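Local coordinates for glycerol dehydratase (Clostridium butyricum, PDB 1R9D), which probably acts as a lyase of the glycine-radical family, dehydrating glycerol without the help of vitamin B12, at residues L582-L596 with T652-P664. Numbering follows the deposited sequence.
Sequences LNNDFKNSEEIQALL and TGATPDGRKSGQP
D585, in the turn between helices 575-583 and 590-597, and Q593, in the second helix, each make one direct hydrogen bond to the loop 652-664. D585 OD1 takes the backbone N-H of S661 at 2.9 Å, nearly straight but from above the carboxylate plane; CG lies anti to the backbone N (chi1 -167°), which carries the carboxylate across to the loop. Its other oxygen, OD2, has K660 NZ at 3.7 Å, a long salt bridge, and shares a water with S661 O. The extended side chain of Q593 sends NE2 to G658 O (3.0 Å), and G658 O lies in the Q593 amide plane. A second water links L582 O to A654 N.

Among apolar pairs, F586 CE1 reaches A654 CB at 3.7 Å and L582 CD1 meets P656 CG. Q593 CB lies over one face of the F586 ring. Carbonyl oxygens pack here too: T655 O and R659 O at the ring edge, P656 O 3.3 Å from L596 CB.

Within the loop, the R659 guanidinium grips Q663 O side-on through NE and NH2, and binds T652 O and G653 O. D657 OD1 accepts from T655 OG1 and R659 N on opposite faces, the latter forming an Asx turn. D585, at positive phi, is the C-prime residue of a Schellman motif ending helix 575-583.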
loop_
_atom_site.group_PDB
_atom_site.type_symbol
_atom_site.label_atom_id
_atom_site.label_comp_id
_atom_site.label_asym_id
_atom_site.label_seq_id
_atom_site.Cartn_x
_atom_site.Cartn_y
_atom_site.Cartn_z
ATOM N N LEU A 582 -28.998 -35.268 21.862
ATOM C CA LEU A 582 -28.811 -34.314 20.777
ATOM C C LEU A 582 -27.858 -34.855 19.721
ATOM O O LEU A 582 -28.115 -34.734 18.527
ATOM C CB LEU A 582 -28.291 -32.983 21.325
ATOM C CG LEU A 582 -29.263 -32.251 22.248
ATOM C CD1 LEU A 582 -28.571 -31.042 22.858
ATOM C CD2 LEU A 582 -30.504 -31.835 21.475
ATOM N N ASN A 583 -26.761 -35.459 20.159
ATOM C CA ASN A 583 -25.789 -36.004 19.223
ATOM C C ASN A 583 -26.355 -37.167 18.415
ATOM O O ASN A 583 -25.818 -37.515 17.362
ATOM C CB ASN A 583 -24.517 -36.424 19.963
ATOM C CG ASN A 583 -23.714 -35.226 20.452
ATOM O OD1 ASN A 583 -23.502 -34.265 19.707
ATOM N ND2 ASN A 583 -23.259 -35.277 21.697
ATOM N N ASN A 584 -27.446 -37.758 18.897
ATOM C CA ASN A 584 -28.084 -38.865 18.188
ATOM C C ASN A 584 -29.355 -38.386 17.487
ATOM O O ASN A 584 -30.138 -39.189 16.975
ATOM C CB ASN A 584 -28.429 -40.005 19.153
ATOM C CG ASN A 584 -27.212 -40.544 19.877
ATOM O OD1 ASN A 584 -26.154 -40.741 19.276
ATOM N ND2 ASN A 584 -27.360 -40.801 21.172
ATOM N N ASP A 585 -29.554 -37.071 17.475
ATOM C CA ASP A 585 -30.716 -36.463 16.835
ATOM C C ASP A 585 -32.044 -37.026 17.354
ATOM O O ASP A 585 -32.965 -37.287 16.581
ATOM C CB ASP A 585 -30.614 -36.632 15.311
ATOM C CG ASP A 585 -31.608 -35.766 14.552
ATOM O OD1 ASP A 585 -31.864 -34.623 14.984
ATOM O OD2 ASP A 585 -32.123 -36.217 13.508
ATOM N N PHE A 586 -32.125 -37.207 18.669
ATOM C CA PHE A 586 -33.328 -37.714 19.330
ATOM C C PHE A 586 -33.732 -39.135 18.946
ATOM O O PHE A 586 -34.876 -39.535 19.165
ATOM C CB PHE A 586 -34.512 -36.780 19.066
ATOM C CG PHE A 586 -34.262 -35.354 19.465
ATOM C CD1 PHE A 586 -34.242 -34.347 18.507
ATOM C CD2 PHE A 586 -34.032 -35.022 20.794
ATOM C CE1 PHE A 586 -33.993 -33.024 18.868
ATOM C CE2 PHE A 586 -33.781 -33.701 21.166
ATOM C CZ PHE A 586 -33.761 -32.702 20.199
ATOM N N LYS A 587 -32.805 -39.899 18.379
ATOM C CA LYS A 587 -33.107 -41.269 17.982
ATOM C C LYS A 587 -33.446 -42.129 19.197
ATOM O O LYS A 587 -32.654 -42.235 20.135
ATOM C CB LYS A 587 -31.921 -41.881 17.237
ATOM C CG LYS A 587 -32.155 -43.317 16.800
ATOM C CD LYS A 587 -30.950 -43.878 16.066
ATOM C CE LYS A 587 -31.197 -45.313 15.624
ATOM N NZ LYS A 587 -30.045 -45.848 14.846
ATOM N N ASN A 588 -34.627 -42.743 19.167
ATOM C CA ASN A 588 -35.099 -43.598 20.256
ATOM C C ASN A 588 -35.242 -42.843 21.575
ATOM O O ASN A 588 -35.118 -43.429 22.652
ATOM C CB ASN A 588 -34.153 -44.789 20.458
ATOM C CG ASN A 588 -34.038 -45.664 19.223
ATOM O OD1 ASN A 588 -35.043 -46.080 18.645
ATOM N ND2 ASN A 588 -32.805 -45.956 18.815
ATOM N N SER A 589 -35.500 -41.543 21.493
ATOM C CA SER A 589 -35.664 -40.732 22.695
ATOM C C SER A 589 -36.661 -39.605 22.453
ATOM O O SER A 589 -36.481 -38.476 22.914
ATOM C CB SER A 589 -34.309 -40.172 23.141
ATOM O OG SER A 589 -33.610 -39.586 22.055
ATOM N N GLU A 590 -37.724 -39.936 21.728
ATOM C CA GLU A 590 -38.775 -38.987 21.398
ATOM C C GLU A 590 -39.444 -38.399 22.635
ATOM O O GLU A 590 -40.036 -37.321 22.569
ATOM C CB GLU A 590 -39.826 -39.667 20.524
ATOM C CG GLU A 590 -39.318 -40.060 19.148
ATOM C CD GLU A 590 -40.237 -41.042 18.448
ATOM O OE1 GLU A 590 -41.461 -40.782 18.394
ATOM O OE2 GLU A 590 -39.733 -42.071 17.946
ATOM N N GLU A 591 -39.361 -39.104 23.761
ATOM C CA GLU A 591 -39.977 -38.603 24.983
ATOM C C GLU A 591 -39.170 -37.422 25.516
ATOM O O GLU A 591 -39.723 -36.510 26.129
ATOM C CB GLU A 591 -40.076 -39.707 26.046
ATOM C CG GLU A 591 -38.776 -40.097 26.726
ATOM C CD GLU A 591 -37.882 -40.981 25.876
ATOM O OE1 GLU A 591 -38.270 -41.338 24.741
ATOM O OE2 GLU A 591 -36.783 -41.328 26.357
ATOM N N ILE A 592 -37.862 -37.441 25.275
ATOM C CA ILE A 592 -37.001 -36.350 25.721
ATOM C C ILE A 592 -37.215 -35.148 24.805
ATOM O O ILE A 592 -37.264 -34.008 25.265
ATOM C CB ILE A 592 -35.505 -36.758 25.708
ATOM C CG1 ILE A 592 -35.248 -37.798 26.806
ATOM C CG2 ILE A 592 -34.623 -35.532 25.931
ATOM C CD1 ILE A 592 -33.797 -38.244 26.920
ATOM N N GLN A 593 -37.352 -35.407 23.509
ATOM C CA GLN A 593 -37.582 -34.333 22.551
ATOM C C GLN A 593 -38.904 -33.623 22.855
ATOM O O GLN A 593 -39.005 -32.403 22.725
ATOM C CB GLN A 593 -37.605 -34.884 21.123
ATOM C CG GLN A 593 -37.979 -33.849 20.069
ATOM C CD GLN A 593 -37.952 -34.402 18.658
ATOM O OE1 GLN A 593 -38.257 -35.574 18.431
ATOM N NE2 GLN A 593 -37.606 -33.553 17.696
ATOM N N ALA A 594 -39.913 -34.388 23.265
ATOM C CA ALA A 594 -41.220 -33.816 23.581
ATOM C C ALA A 594 -41.109 -32.877 24.773
ATOM O O ALA A 594 -41.766 -31.836 24.829
ATOM C CB ALA A 594 -42.218 -34.929 23.884
ATOM N N LEU A 595 -40.276 -33.263 25.731
ATOM C CA LEU A 595 -40.051 -32.476 26.933
ATOM C C LEU A 595 -39.452 -31.127 26.527
ATOM O O LEU A 595 -39.848 -30.071 27.028
ATOM C CB LEU A 595 -39.089 -33.238 27.844
ATOM C CG LEU A 595 -39.223 -33.140 29.361
ATOM C CD1 LEU A 595 -40.669 -33.372 29.788
ATOM C CD2 LEU A 595 -38.304 -34.175 29.991
ATOM N N LEU A 596 -38.501 -31.176 25.601
ATOM C CA LEU A 596 -37.846 -29.973 25.107
ATOM C C LEU A 596 -38.813 -29.107 24.307
ATOM O O LEU A 596 -38.872 -27.896 24.504
ATOM C CB LEU A 596 -36.644 -30.352 24.241
ATOM C CG LEU A 596 -35.561 -31.196 24.923
ATOM C CD1 LEU A 596 -34.457 -31.485 23.922
ATOM C CD2 LEU A 596 -35.000 -30.469 26.137
ATOM N N THR A 652 -26.337 -27.316 11.024
ATOM C CA THR A 652 -26.456 -27.363 12.479
ATOM C C THR A 652 -27.154 -28.623 12.993
ATOM O O THR A 652 -28.207 -28.996 12.496
ATOM C CB THR A 652 -27.236 -26.138 12.976
ATOM O OG1 THR A 652 -26.664 -24.951 12.409
ATOM C CG2 THR A 652 -27.185 -26.049 14.487
ATOM N N GLY A 653 -26.563 -29.264 13.997
ATOM C CA GLY A 653 -27.158 -30.468 14.555
ATOM C C GLY A 653 -28.410 -30.171 15.359
ATOM O O GLY A 653 -28.870 -29.028 15.410
ATOM N N ALA A 654 -28.973 -31.200 15.990
ATOM C CA ALA A 654 -30.170 -31.026 16.805
ATOM C C ALA A 654 -29.866 -30.061 17.949
ATOM O O ALA A 654 -28.765 -30.072 18.501
ATOM C CB ALA A 654 -30.625 -32.375 17.363
ATOM N N THR A 655 -30.841 -29.230 18.303
ATOM C CA THR A 655 -30.656 -28.270 19.383
ATOM C C THR A 655 -31.643 -28.503 20.536
ATOM O O THR A 655 -32.688 -29.131 20.353
ATOM C CB THR A 655 -30.766 -26.824 18.840
ATOM O OG1 THR A 655 -31.876 -26.725 17.936
ATOM C CG2 THR A 655 -29.480 -26.443 18.103
ATOM N N PRO A 656 -31.310 -28.005 21.742
ATOM C CA PRO A 656 -32.116 -28.130 22.967
ATOM C C PRO A 656 -33.566 -27.657 22.910
ATOM O O PRO A 656 -34.354 -27.981 23.797
ATOM C CB PRO A 656 -31.307 -27.341 23.998
ATOM C CG PRO A 656 -29.903 -27.510 23.527
ATOM C CD PRO A 656 -30.041 -27.314 22.033
ATOM N N ASP A 657 -33.924 -26.882 21.893
ATOM C CA ASP A 657 -35.299 -26.405 21.777
ATOM C C ASP A 657 -36.198 -27.480 21.166
ATOM O O ASP A 657 -37.409 -27.294 21.048
ATOM C CB ASP A 657 -35.359 -25.122 20.933
ATOM C CG ASP A 657 -34.743 -25.290 19.552
ATOM O OD1 ASP A 657 -34.084 -26.324 19.312
ATOM O OD2 ASP A 657 -34.910 -24.376 18.710
ATOM N N GLY A 658 -35.594 -28.600 20.775
ATOM C CA GLY A 658 -36.351 -29.695 20.189
ATOM C C GLY A 658 -36.266 -29.766 18.674
ATOM O O GLY A 658 -36.872 -30.643 18.047
ATOM N N ARG A 659 -35.521 -28.838 18.082
ATOM C CA ARG A 659 -35.339 -28.783 16.633
ATOM C C ARG A 659 -34.401 -29.907 16.186
ATOM O O ARG A 659 -33.349 -30.115 16.785
ATOM C CB ARG A 659 -34.747 -27.415 16.242
ATOM C CG ARG A 659 -34.383 -27.285 14.774
ATOM C CD ARG A 659 -33.625 -25.990 14.469
ATOM N NE ARG A 659 -32.614 -26.252 13.445
ATOM C CZ ARG A 659 -31.493 -26.929 13.667
ATOM N NH1 ARG A 659 -31.228 -27.396 14.883
ATOM N NH2 ARG A 659 -30.656 -27.179 12.666
ATOM N N LYS A 660 -34.777 -30.632 15.135
ATOM C CA LYS A 660 -33.942 -31.726 14.640
ATOM C C LYS A 660 -32.803 -31.245 13.748
ATOM O O LYS A 660 -32.883 -30.182 13.134
ATOM C CB LYS A 660 -34.787 -32.744 13.871
ATOM C CG LYS A 660 -35.892 -33.372 14.700
ATOM C CD LYS A 660 -36.395 -34.660 14.068
ATOM C CE LYS A 660 -35.295 -35.712 14.042
ATOM N NZ LYS A 660 -35.776 -37.017 13.522
ATOM N N SER A 661 -31.748 -32.048 13.683
ATOM C CA SER A 661 -30.574 -31.734 12.883
ATOM C C SER A 661 -30.910 -31.431 11.426
ATOM O O SER A 661 -31.771 -32.079 10.823
ATOM C CB SER A 661 -29.580 -32.900 12.950
ATOM O OG SER A 661 -28.431 -32.654 12.156
ATOM N N GLY A 662 -30.232 -30.429 10.873
ATOM C CA GLY A 662 -30.432 -30.061 9.484
ATOM C C GLY A 662 -31.625 -29.183 9.162
ATOM O O GLY A 662 -31.769 -28.738 8.023
ATOM N N GLN A 663 -32.481 -28.927 10.148
ATOM C CA GLN A 663 -33.662 -28.094 9.930
ATOM C C GLN A 663 -33.313 -26.607 9.938
ATOM O O GLN A 663 -32.338 -26.197 10.557
ATOM C CB GLN A 663 -34.718 -28.391 11.000
ATOM C CG GLN A 663 -35.310 -29.789 10.879
ATOM C CD GLN A 663 -36.071 -29.965 9.584
ATOM O OE1 GLN A 663 -37.101 -29.329 9.370
ATOM N NE2 GLN A 663 -35.562 -30.824 8.708
ATOM N N PRO A 664 -34.107 -25.784 9.238
ATOM C CA PRO A 664 -33.850 -24.341 9.184
ATOM C C PRO A 664 -33.845 -23.685 10.556
ATOM O O PRO A 664 -34.492 -24.164 11.484
ATOM C CB PRO A 664 -35.003 -23.813 8.335
ATOM C CG PRO A 664 -35.335 -24.978 7.441
ATOM C CD PRO A 664 -35.263 -26.143 8.396
HETATM O O HOH W 1 -27.576 -33.736 15.980
HETATM O O HOH W 2 -32.946 -34.509 11.229
#